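Protein argonaute (Marinitoga piezophila, PDB 5I4A) uses short guide RNAs carrying a 5'-hydroxyl group to bind complementary single-stranded DNA or RNA targets and cleave them. Local coordinates at residues S37-Q45 / K93-D101; A160-L170 / P180-I191. All coordinates share one frame; numbering follows the deposited sequence.

Contact 1: S37-Q45 / K93-D101; sequences SRVNNFKFQ and KYIKKLFLD
Lys97 reaches across from helix 84-101 to the C-terminal end of helix 29-40. Lys97 CB lies 3.2 Å from Asn41 O and meets the edge of the Phe42 ring; CG and CD then run along Asn40 O. The chain stays extended until chi4, 51°, where the bend brings Lys97 NZ to 2.7 Å from Asn40 O, tilted 35° from the carbonyl plane. Lys97 NZ also makes a salt bridge to Asp101 OD2 (2.6 Å), on that oxygen's syn lone pair, and donates to a water that itself donates to Asn40 OD1; Asn40 ND2 is bonded to Thr63 O. Asn41 ND2 donates to the other oxygen, Asp101 OD1, over 2.9 Å in a nearly straight bond (175°) in the amide plane, and that oxygen also accepts from a water bonded to Val39 O. Lys93, bent at chi3, passes CE over one face of Phe42 as a CH-pi contact, 4.2 Å from the ring centroid, and Lys93 NZ ends 3.0 Å from Lys43 O. Lys97 thus meets the last-turn carbonyl of helix 29-40, where the helix dipole would probably favour a positive charge, which Asp101 probably offsets in part; Lys93 meets a carbonyl of the loop that follows.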
loop_
_atom_site.group_PDB
_atom_site.type_symbol
_atom_site.label_atom_id
_atom_site.label_comp_id
_atom_site.label_asym_id
_atom_site.label_seq_id
_atom_site.Cartn_x
_atom_site.Cartn_y
_atom_site.Cartn_z
ATOM N N SER A 37 -8.322 9.064 32.822
ATOM C CA SER A 37 -7.974 9.114 31.406
ATOM C C SER A 37 -8.792 10.173 30.678
ATOM O O SER A 37 -8.261 10.920 29.848
ATOM C CB SER A 37 -8.189 7.743 30.766
ATOM O OG SER A 37 -7.577 6.712 31.520
ATOM N N ARG A 38 -10.087 10.257 30.990
ATOM C CA ARG A 38 -10.979 11.162 30.272
ATOM C C ARG A 38 -10.593 12.619 30.491
ATOM O O ARG A 38 -10.573 13.413 29.543
ATOM C CB ARG A 38 -12.420 10.916 30.717
ATOM C CG ARG A 38 -13.478 11.449 29.771
ATOM C CD ARG A 38 -14.859 11.353 30.398
ATOM N NE ARG A 38 -15.194 12.567 31.135
ATOM C CZ ARG A 38 -14.911 12.774 32.417
ATOM N NH1 ARG A 38 -14.286 11.846 33.129
ATOM N NH2 ARG A 38 -15.251 13.915 32.985
ATOM N N VAL A 39 -10.283 12.993 31.734
ATOM C CA VAL A 39 -10.011 14.394 32.038
ATOM C C VAL A 39 -8.590 14.811 31.679
ATOM O O VAL A 39 -8.324 16.011 31.534
ATOM C CB VAL A 39 -10.280 14.690 33.523
ATOM C CG1 VAL A 39 -11.745 14.444 33.853
ATOM C CG2 VAL A 39 -9.384 13.839 34.402
ATOM N N ASN A 40 -7.666 13.864 31.531
ATOM C CA ASN A 40 -6.292 14.181 31.170
ATOM C C ASN A 40 -5.982 13.914 29.704
ATOM O O ASN A 40 -4.862 14.197 29.267
ATOM C CB ASN A 40 -5.315 13.392 32.050
ATOM C CG ASN A 40 -5.256 13.910 33.474
ATOM O OD1 ASN A 40 -4.459 14.794 33.790
ATOM N ND2 ASN A 40 -6.095 13.358 34.341
ATOM N N ASN A 41 -6.939 13.380 28.942
ATOM C CA ASN A 41 -6.718 12.997 27.544
ATOM C C ASN A 41 -5.513 12.067 27.418
ATOM O O ASN A 41 -4.738 12.143 26.464
ATOM C CB ASN A 41 -6.551 14.227 26.649
ATOM C CG ASN A 41 -7.867 14.911 26.347
ATOM O OD1 ASN A 41 -8.872 14.254 26.084
ATOM N ND2 ASN A 41 -7.868 16.240 26.386
ATOM N N PHE A 42 -5.361 11.180 28.397
ATOM C CA PHE A 42 -4.167 10.346 28.501
ATOM C C PHE A 42 -4.538 9.101 29.286
ATOM O O PHE A 42 -4.964 9.208 30.441
ATOM C CB PHE A 42 -3.034 11.111 29.189
ATOM C CG PHE A 42 -1.690 10.460 29.057
ATOM C CD1 PHE A 42 -1.376 9.329 29.793
ATOM C CD2 PHE A 42 -0.731 10.988 28.207
ATOM C CE1 PHE A 42 -0.139 8.732 29.676
ATOM C CE2 PHE A 42 0.510 10.393 28.087
ATOM C CZ PHE A 42 0.807 9.264 28.823
ATOM N N LYS A 43 -4.362 7.932 28.678
ATOM C CA LYS A 43 -4.889 6.703 29.257
ATOM C C LYS A 43 -4.131 6.321 30.524
ATOM O O LYS A 43 -2.900 6.213 30.520
ATOM C CB LYS A 43 -4.817 5.566 28.239
ATOM C CG LYS A 43 -5.623 4.336 28.630
ATOM C CD LYS A 43 -5.929 3.464 27.422
ATOM C CE LYS A 43 -7.083 2.514 27.704
ATOM N NZ LYS A 43 -7.573 1.866 26.453
ATOM N N PHE A 44 -4.878 6.129 31.609
ATOM C CA PHE A 44 -4.380 5.503 32.824
ATOM C C PHE A 44 -4.647 4.004 32.767
ATOM O O PHE A 44 -5.640 3.555 32.190
ATOM C CB PHE A 44 -5.063 6.085 34.066
ATOM C CG PHE A 44 -4.582 7.456 34.458
ATOM C CD1 PHE A 44 -4.796 8.547 33.633
ATOM C CD2 PHE A 44 -3.949 7.656 35.676
ATOM C CE1 PHE A 44 -4.364 9.809 34.000
ATOM C CE2 PHE A 44 -3.515 8.918 36.050
ATOM C CZ PHE A 44 -3.724 9.995 35.214
ATOM N N GLN A 45 -3.759 3.230 33.380
ATOM C CA GLN A 45 -3.969 1.800 33.544
ATOM C C GLN A 45 -4.314 1.502 34.999
ATOM O O GLN A 45 -4.048 2.301 35.900
ATOM C CB GLN A 45 -2.734 1.005 33.102
ATOM C CG GLN A 45 -2.967 -0.497 32.950
ATOM C CD GLN A 45 -4.152 -0.828 32.066
ATOM O OE1 GLN A 45 -4.304 -0.275 30.976
ATOM N NE2 GLN A 45 -5.005 -1.732 32.536
ATOM N N LYS A 93 1.400 8.620 23.178
ATOM C CA LYS A 93 0.261 9.027 23.991
ATOM C C LYS A 93 0.403 10.465 24.464
ATOM O O LYS A 93 -0.596 11.185 24.577
ATOM C CB LYS A 93 0.105 8.085 25.186
ATOM C CG LYS A 93 -0.187 6.642 24.802
ATOM C CD LYS A 93 -0.141 5.726 26.015
ATOM C CE LYS A 93 -1.174 6.126 27.053
ATOM N NZ LYS A 93 -1.095 5.256 28.259
ATOM N N TYR A 94 1.633 10.904 24.731
ATOM C CA TYR A 94 1.839 12.273 25.185
ATOM C C TYR A 94 1.560 13.272 24.070
ATOM O O TYR A 94 1.003 14.348 24.318
ATOM C CB TYR A 94 3.258 12.448 25.718
ATOM C CG TYR A 94 3.510 13.839 26.235
ATOM C CD1 TYR A 94 2.738 14.359 27.263
ATOM C CD2 TYR A 94 4.508 14.636 25.694
ATOM C CE1 TYR A 94 2.953 15.632 27.740
ATOM C CE2 TYR A 94 4.731 15.914 26.168
ATOM C CZ TYR A 94 3.949 16.405 27.191
ATOM O OH TYR A 94 4.159 17.674 27.673
ATOM N N ILE A 95 1.945 12.936 22.836
ATOM C CA ILE A 95 1.651 13.806 21.701
ATOM C C ILE A 95 0.150 13.895 21.480
ATOM O O ILE A 95 -0.397 14.978 21.237
ATOM C CB ILE A 95 2.384 13.300 20.445
ATOM C CG1 ILE A 95 3.882 13.583 20.565
ATOM C CG2 ILE A 95 1.801 13.928 19.180
ATOM C CD1 ILE A 95 4.740 12.583 19.835
ATOM N N LYS A 96 -0.539 12.756 21.566
ATOM C CA LYS A 96 -1.990 12.740 21.418
ATOM C C LYS A 96 -2.658 13.649 22.442
ATOM O O LYS A 96 -3.562 14.424 22.105
ATOM C CB LYS A 96 -2.502 11.307 21.551
ATOM C CG LYS A 96 -4.006 11.156 21.437
ATOM C CD LYS A 96 -4.403 9.700 21.615
ATOM C CE LYS A 96 -5.879 9.491 21.351
ATOM N NZ LYS A 96 -6.233 8.050 21.409
ATOM N N LYS A 97 -2.224 13.568 23.702
ATOM C CA LYS A 97 -2.813 14.403 24.745
ATOM C C LYS A 97 -2.665 15.881 24.417
ATOM O O LYS A 97 -3.618 16.657 24.554
ATOM C CB LYS A 97 -2.170 14.098 26.100
ATOM C CG LYS A 97 -2.419 15.194 27.124
ATOM C CD LYS A 97 -1.741 14.914 28.451
ATOM C CE LYS A 97 -1.936 16.086 29.407
ATOM N NZ LYS A 97 -3.374 16.476 29.508
ATOM N N LEU A 98 -1.471 16.293 23.985
ATOM C CA LEU A 98 -1.237 17.701 23.681
ATOM C C LEU A 98 -2.151 18.181 22.559
ATOM O O LEU A 98 -2.742 19.264 22.647
ATOM C CB LEU A 98 0.230 17.920 23.321
ATOM C CG LEU A 98 1.225 17.803 24.475
ATOM C CD1 LEU A 98 2.646 18.031 23.984
ATOM C CD2 LEU A 98 0.874 18.783 25.583
ATOM N N PHE A 99 -2.273 17.388 21.491
ATOM C CA PHE A 99 -3.189 17.734 20.409
ATOM C C PHE A 99 -4.626 17.812 20.912
ATOM O O PHE A 99 -5.345 18.776 20.625
ATOM C CB PHE A 99 -3.076 16.713 19.275
ATOM C CG PHE A 99 -1.979 17.008 18.288
ATOM C CD1 PHE A 99 -2.194 17.887 17.238
ATOM C CD2 PHE A 99 -0.743 16.394 18.400
ATOM C CE1 PHE A 99 -1.192 18.154 16.323
ATOM C CE2 PHE A 99 0.263 16.658 17.488
ATOM C CZ PHE A 99 0.038 17.540 16.448
ATOM N N LEU A 100 -5.063 16.798 21.664
ATOM C CA LEU A 100 -6.422 16.805 22.195
ATOM C C LEU A 100 -6.625 17.957 23.172
ATOM O O LEU A 100 -7.705 18.558 23.217
ATOM C CB LEU A 100 -6.737 15.468 22.865
ATOM C CG LEU A 100 -6.888 14.238 21.964
ATOM C CD1 LEU A 100 -7.194 13.001 22.797
ATOM C CD2 LEU A 100 -7.969 14.456 20.919
ATOM N N ASP A 101 -5.598 18.280 23.965
ATOM C CA ASP A 101 -5.691 19.416 24.877
ATOM C C ASP A 101 -5.829 20.737 24.134
ATOM O O ASP A 101 -6.348 21.703 24.702
ATOM C CB ASP A 101 -4.469 19.475 25.796
ATOM C CG ASP A 101 -4.515 18.435 26.899
ATOM O OD1 ASP A 101 -5.564 17.781 27.062
ATOM O OD2 ASP A 101 -3.502 18.284 27.613
HETATM O O HOH W 1 -6.368 17.254 29.767
HETATM O O HOH W 2 -3.550 16.760 32.491
HETATM O O HOH W 3 -3.199 10.480 24.860
#

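Contact 2: A160-L170 / P180-I191; sequences ALESAIKSGYL and PYISGLDGILKI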
loop_
_atom_site.group_PDB
_atom_site.type_symbol
_atom_site.label_atom_id
_atom_site.label_comp_id
_atom_site.label_asym_id
_atom_site.label_seq_id
_atom_site.Cartn_x
_atom_site.Cartn_y
_atom_site.Cartn_z
ATOM N N ALA A 160 -24.180 13.887 10.923
ATOM C CA ALA A 160 -24.696 13.092 9.811
ATOM C C ALA A 160 -26.198 13.273 9.620
ATOM O O ALA A 160 -26.673 13.473 8.497
ATOM C CB ALA A 160 -24.360 11.616 10.035
ATOM N N LEU A 161 -26.964 13.211 10.711
ATOM C CA LEU A 161 -28.414 13.319 10.590
ATOM C C LEU A 161 -28.852 14.728 10.209
ATOM O O LEU A 161 -29.927 14.900 9.624
ATOM C CB LEU A 161 -29.083 12.887 11.893
ATOM C CG LEU A 161 -29.096 11.380 12.149
ATOM C CD1 LEU A 161 -29.818 11.060 13.446
ATOM C CD2 LEU A 161 -29.745 10.656 10.978
ATOM N N GLU A 162 -28.042 15.743 10.520
ATOM C CA GLU A 162 -28.381 17.129 10.224
ATOM C C GLU A 162 -27.585 17.687 9.049
ATOM O O GLU A 162 -27.483 18.910 8.902
ATOM C CB GLU A 162 -28.161 18.007 11.455
ATOM C CG GLU A 162 -28.614 17.400 12.767
ATOM C CD GLU A 162 -28.302 18.300 13.947
ATOM O OE1 GLU A 162 -27.508 19.250 13.773
ATOM O OE2 GLU A 162 -28.852 18.063 15.043
ATOM N N SER A 163 -27.013 16.825 8.214
ATOM C CA SER A 163 -26.156 17.245 7.111
ATOM C C SER A 163 -26.894 17.054 5.794
ATOM O O SER A 163 -27.329 15.940 5.478
ATOM C CB SER A 163 -24.843 16.462 7.112
ATOM O OG SER A 163 -23.997 16.887 6.056
ATOM N N ALA A 164 -27.025 18.141 5.028
ATOM C CA ALA A 164 -27.701 18.064 3.737
ATOM C C ALA A 164 -26.988 17.099 2.797
ATOM O O ALA A 164 -27.632 16.292 2.116
ATOM C CB ALA A 164 -27.793 19.454 3.109
ATOM N N ILE A 165 -25.663 17.166 2.748
ATOM C CA ILE A 165 -24.860 16.280 1.914
ATOM C C ILE A 165 -24.499 15.044 2.726
ATOM O O ILE A 165 -24.430 15.079 3.960
ATOM C CB ILE A 165 -23.604 17.008 1.389
ATOM C CG1 ILE A 165 -22.873 16.160 0.343
ATOM C CG2 ILE A 165 -22.677 17.380 2.540
ATOM C CD1 ILE A 165 -21.550 16.743 -0.110
ATOM N N LYS A 166 -24.278 13.932 2.030
ATOM C CA LYS A 166 -23.949 12.664 2.659
ATOM C C LYS A 166 -22.811 11.992 1.903
ATOM O O LYS A 166 -22.451 12.386 0.789
ATOM C CB LYS A 166 -25.176 11.745 2.725
ATOM C CG LYS A 166 -26.152 12.138 3.820
ATOM C CD LYS A 166 -27.596 11.883 3.445
ATOM C CE LYS A 166 -28.502 12.249 4.608
ATOM N NZ LYS A 166 -28.040 13.497 5.279
ATOM N N SER A 167 -22.237 10.971 2.533
ATOM C CA SER A 167 -21.146 10.199 1.954
ATOM C C SER A 167 -21.294 8.753 2.417
ATOM O O SER A 167 -22.277 8.390 3.069
ATOM C CB SER A 167 -19.785 10.794 2.343
ATOM O OG SER A 167 -19.317 10.249 3.565
ATOM N N GLY A 168 -20.308 7.927 2.082
ATOM C CA GLY A 168 -20.330 6.527 2.437
ATOM C C GLY A 168 -19.613 6.156 3.714
ATOM O O GLY A 168 -19.638 4.984 4.105
ATOM N N TYR A 169 -18.973 7.111 4.389
ATOM C CA TYR A 169 -18.207 6.812 5.592
ATOM C C TYR A 169 -18.394 7.913 6.621
ATOM O O TYR A 169 -18.323 9.100 6.291
ATOM C CB TYR A 169 -16.719 6.635 5.268
ATOM C CG TYR A 169 -16.420 5.332 4.566
ATOM C CD1 TYR A 169 -16.472 5.237 3.181
ATOM C CD2 TYR A 169 -16.101 4.191 5.291
ATOM C CE1 TYR A 169 -16.208 4.045 2.537
ATOM C CE2 TYR A 169 -15.835 2.995 4.655
ATOM C CZ TYR A 169 -15.889 2.927 3.278
ATOM O OH TYR A 169 -15.625 1.738 2.640
ATOM N N LEU A 170 -18.623 7.505 7.867
ATOM C CA LEU A 170 -18.796 8.414 8.989
ATOM C C LEU A 170 -17.546 8.397 9.858
ATOM O O LEU A 170 -17.010 7.329 10.167
ATOM C CB LEU A 170 -20.007 8.016 9.834
ATOM C CG LEU A 170 -21.347 7.899 9.113
ATOM C CD1 LEU A 170 -22.350 7.175 9.980
ATOM C CD2 LEU A 170 -21.868 9.270 8.752
ATOM N N PRO A 180 -18.690 2.449 7.867
ATOM C CA PRO A 180 -19.595 2.639 6.728
ATOM C C PRO A 180 -20.946 3.162 7.193
ATOM O O PRO A 180 -21.453 2.776 8.248
ATOM C CB PRO A 180 -19.706 1.236 6.123
ATOM C CG PRO A 180 -18.444 0.549 6.542
ATOM C CD PRO A 180 -18.118 1.091 7.903
ATOM N N TYR A 181 -21.520 4.056 6.394
ATOM C CA TYR A 181 -22.788 4.702 6.715
ATOM C C TYR A 181 -23.921 3.889 6.097
ATOM O O TYR A 181 -24.098 3.883 4.875
ATOM C CB TYR A 181 -22.783 6.144 6.210
ATOM C CG TYR A 181 -24.145 6.785 6.069
ATOM C CD1 TYR A 181 -24.961 6.991 7.175
ATOM C CD2 TYR A 181 -24.606 7.209 4.829
ATOM C CE1 TYR A 181 -26.203 7.586 7.045
ATOM C CE2 TYR A 181 -25.844 7.805 4.689
ATOM C CZ TYR A 181 -26.638 7.992 5.799
ATOM O OH TYR A 181 -27.872 8.585 5.661
ATOM N N ILE A 182 -24.680 3.193 6.943
ATOM C CA ILE A 182 -25.778 2.364 6.454
ATOM C C ILE A 182 -26.992 3.222 6.125
ATOM O O ILE A 182 -27.425 3.302 4.970
ATOM C CB ILE A 182 -26.130 1.271 7.479
ATOM C CG1 ILE A 182 -24.923 0.367 7.734
ATOM C CG2 ILE A 182 -27.317 0.449 6.994
ATOM C CD1 ILE A 182 -24.488 -0.428 6.520
ATOM N N SER A 183 -27.560 3.877 7.135
ATOM C CA SER A 183 -28.766 4.657 6.914
ATOM C C SER A 183 -28.894 5.723 7.991
ATOM O O SER A 183 -28.424 5.550 9.120
ATOM C CB SER A 183 -30.013 3.766 6.903
ATOM O OG SER A 183 -30.255 3.215 8.185
ATOM N N GLY A 184 -29.531 6.828 7.616
ATOM C CA GLY A 184 -29.907 7.871 8.546
ATOM C C GLY A 184 -31.303 8.368 8.231
ATOM O O GLY A 184 -31.483 9.198 7.335
ATOM N N LEU A 185 -32.301 7.847 8.942
ATOM C CA LEU A 185 -33.696 8.157 8.662
ATOM C C LEU A 185 -34.465 8.197 9.973
ATOM O O LEU A 185 -34.213 7.386 10.866
ATOM C CB LEU A 185 -34.325 7.119 7.723
ATOM C CG LEU A 185 -33.760 6.964 6.310
ATOM C CD1 LEU A 185 -34.340 5.726 5.645
ATOM C CD2 LEU A 185 -34.047 8.204 5.480
ATOM N N ASP A 186 -35.402 9.141 10.079
ATOM C CA ASP A 186 -36.284 9.256 11.242
ATOM C C ASP A 186 -35.497 9.460 12.536
ATOM O O ASP A 186 -35.910 9.005 13.604
ATOM C CB ASP A 186 -37.197 8.033 11.366
ATOM C CG ASP A 186 -37.650 7.504 10.022
ATOM O OD1 ASP A 186 -38.157 8.301 9.203
ATOM O OD2 ASP A 186 -37.488 6.290 9.777
ATOM N N GLY A 187 -34.352 10.133 12.444
ATOM C CA GLY A 187 -33.563 10.453 13.614
ATOM C C GLY A 187 -32.738 9.321 14.184
ATOM O O GLY A 187 -32.124 9.504 15.243
ATOM N N ILE A 188 -32.697 8.161 13.534
ATOM C CA ILE A 188 -31.877 7.040 13.981
ATOM C C ILE A 188 -30.780 6.809 12.947
ATOM O O ILE A 188 -31.060 6.610 11.758
ATOM C CB ILE A 188 -32.710 5.771 14.230
ATOM C CG1 ILE A 188 -33.461 5.326 12.974
ATOM C CG2 ILE A 188 -33.697 6.003 15.367
ATOM C CD1 ILE A 188 -33.728 3.837 12.911
ATOM N N LEU A 189 -29.532 6.863 13.400
ATOM C CA LEU A 189 -28.365 6.708 12.545
ATOM C C LEU A 189 -27.810 5.299 12.717
ATOM O O LEU A 189 -27.632 4.833 13.846
ATOM C CB LEU A 189 -27.304 7.752 12.897
ATOM C CG LEU A 189 -26.044 7.845 12.036
ATOM C CD1 LEU A 189 -26.393 8.294 10.625
ATOM C CD2 LEU A 189 -25.037 8.792 12.675
ATOM N N LYS A 190 -27.548 4.625 11.601
ATOM C CA LYS A 190 -27.100 3.240 11.618
ATOM C C LYS A 190 -25.746 3.127 10.933
ATOM O O LYS A 190 -25.549 3.657 9.834
ATOM C CB LYS A 190 -28.131 2.321 10.954
ATOM C CG LYS A 190 -29.470 2.320 11.681
ATOM C CD LYS A 190 -30.169 0.970 11.613
ATOM C CE LYS A 190 -30.804 0.732 10.256
ATOM N NZ LYS A 190 -31.837 -0.338 10.318
ATOM N N ILE A 191 -24.818 2.433 11.592
ATOM C CA ILE A 191 -23.442 2.303 11.137
ATOM C C ILE A 191 -23.102 0.824 11.012
ATOM O O ILE A 191 -23.772 -0.046 11.575
ATOM C CB ILE A 191 -22.455 3.005 12.092
ATOM C CG1 ILE A 191 -22.523 2.372 13.483
ATOM C CG2 ILE A 191 -22.771 4.482 12.192
ATOM C CD1 ILE A 191 -21.667 3.075 14.516
#
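Tyr181 packs against Leu170, with Tyr181 CB 3.7 Å from Leu170 CG and CD1 beside the CD1 methyl of Leu170. Its chi1 of 161° sets CG roughly opposite the backbone N and carries the ring beneath the 166-168 loop, where Tyr181 CD2 comes to 3.1 Å from Ser167 O and OH lies near Lys166 CE. Leu170 CD1 also reaches Ile191 CG2 (3.5 Å) and Leu189 CD2; both Leu189 methyls meet Ala160 CB. The Leu161 and Leu189 side chains run past each other in opposite directions, and Leu161 CD2 ends 3.7 Å from Gly184 CA. Further out, a backbone bond and an ST turn probably help to place this cluster. Tyr181 N donates to Gly168 O (3.1 Å, 163°) from well above the carbonyl plane, next to the non-hydrogen-bonded antiparallel pair of Tyr169 and Pro180. In the ST turn Tyr169 N donates to Ser167 OG at 3.3 Å; Ser167 OG is also bonded to Asn210 O. Cut back to an alanine, Tyr181 would keep its CB contact, but losing the ring would probably open a gap beside Leu170 CD1 and deprive Phe209 of its edge-to-face partner. The chemistry is chiefly that of a partly buried apolar cluster within the PAZ domain.

In the fold
Contact 1 closes before contact 2 opens along the chain, so the two follow in series, one in the N-terminal domain and the other in the PAZ domain. Their centres are 29 Å apart and their nearest atoms about 16 Å, with no direct touch. Linker L1 separates them in sequence. Helix 84-101 of contact 1 rests on strand 127-140, through Ile95 and Phe99, and that strand belongs to the same antiparallel sheet as strands 169-172, 178-185 and 188-192 of contact 2. Both belong to the PAZ lobe, which comprises the N-terminal domain, L1, PAZ and L2. Each approaches the guide RNA: Lys93 packs on an adenine base, Tyr169 on a sugar and Ile191 on a uracil base, away from the inferred active-site residues of the PIWI domain.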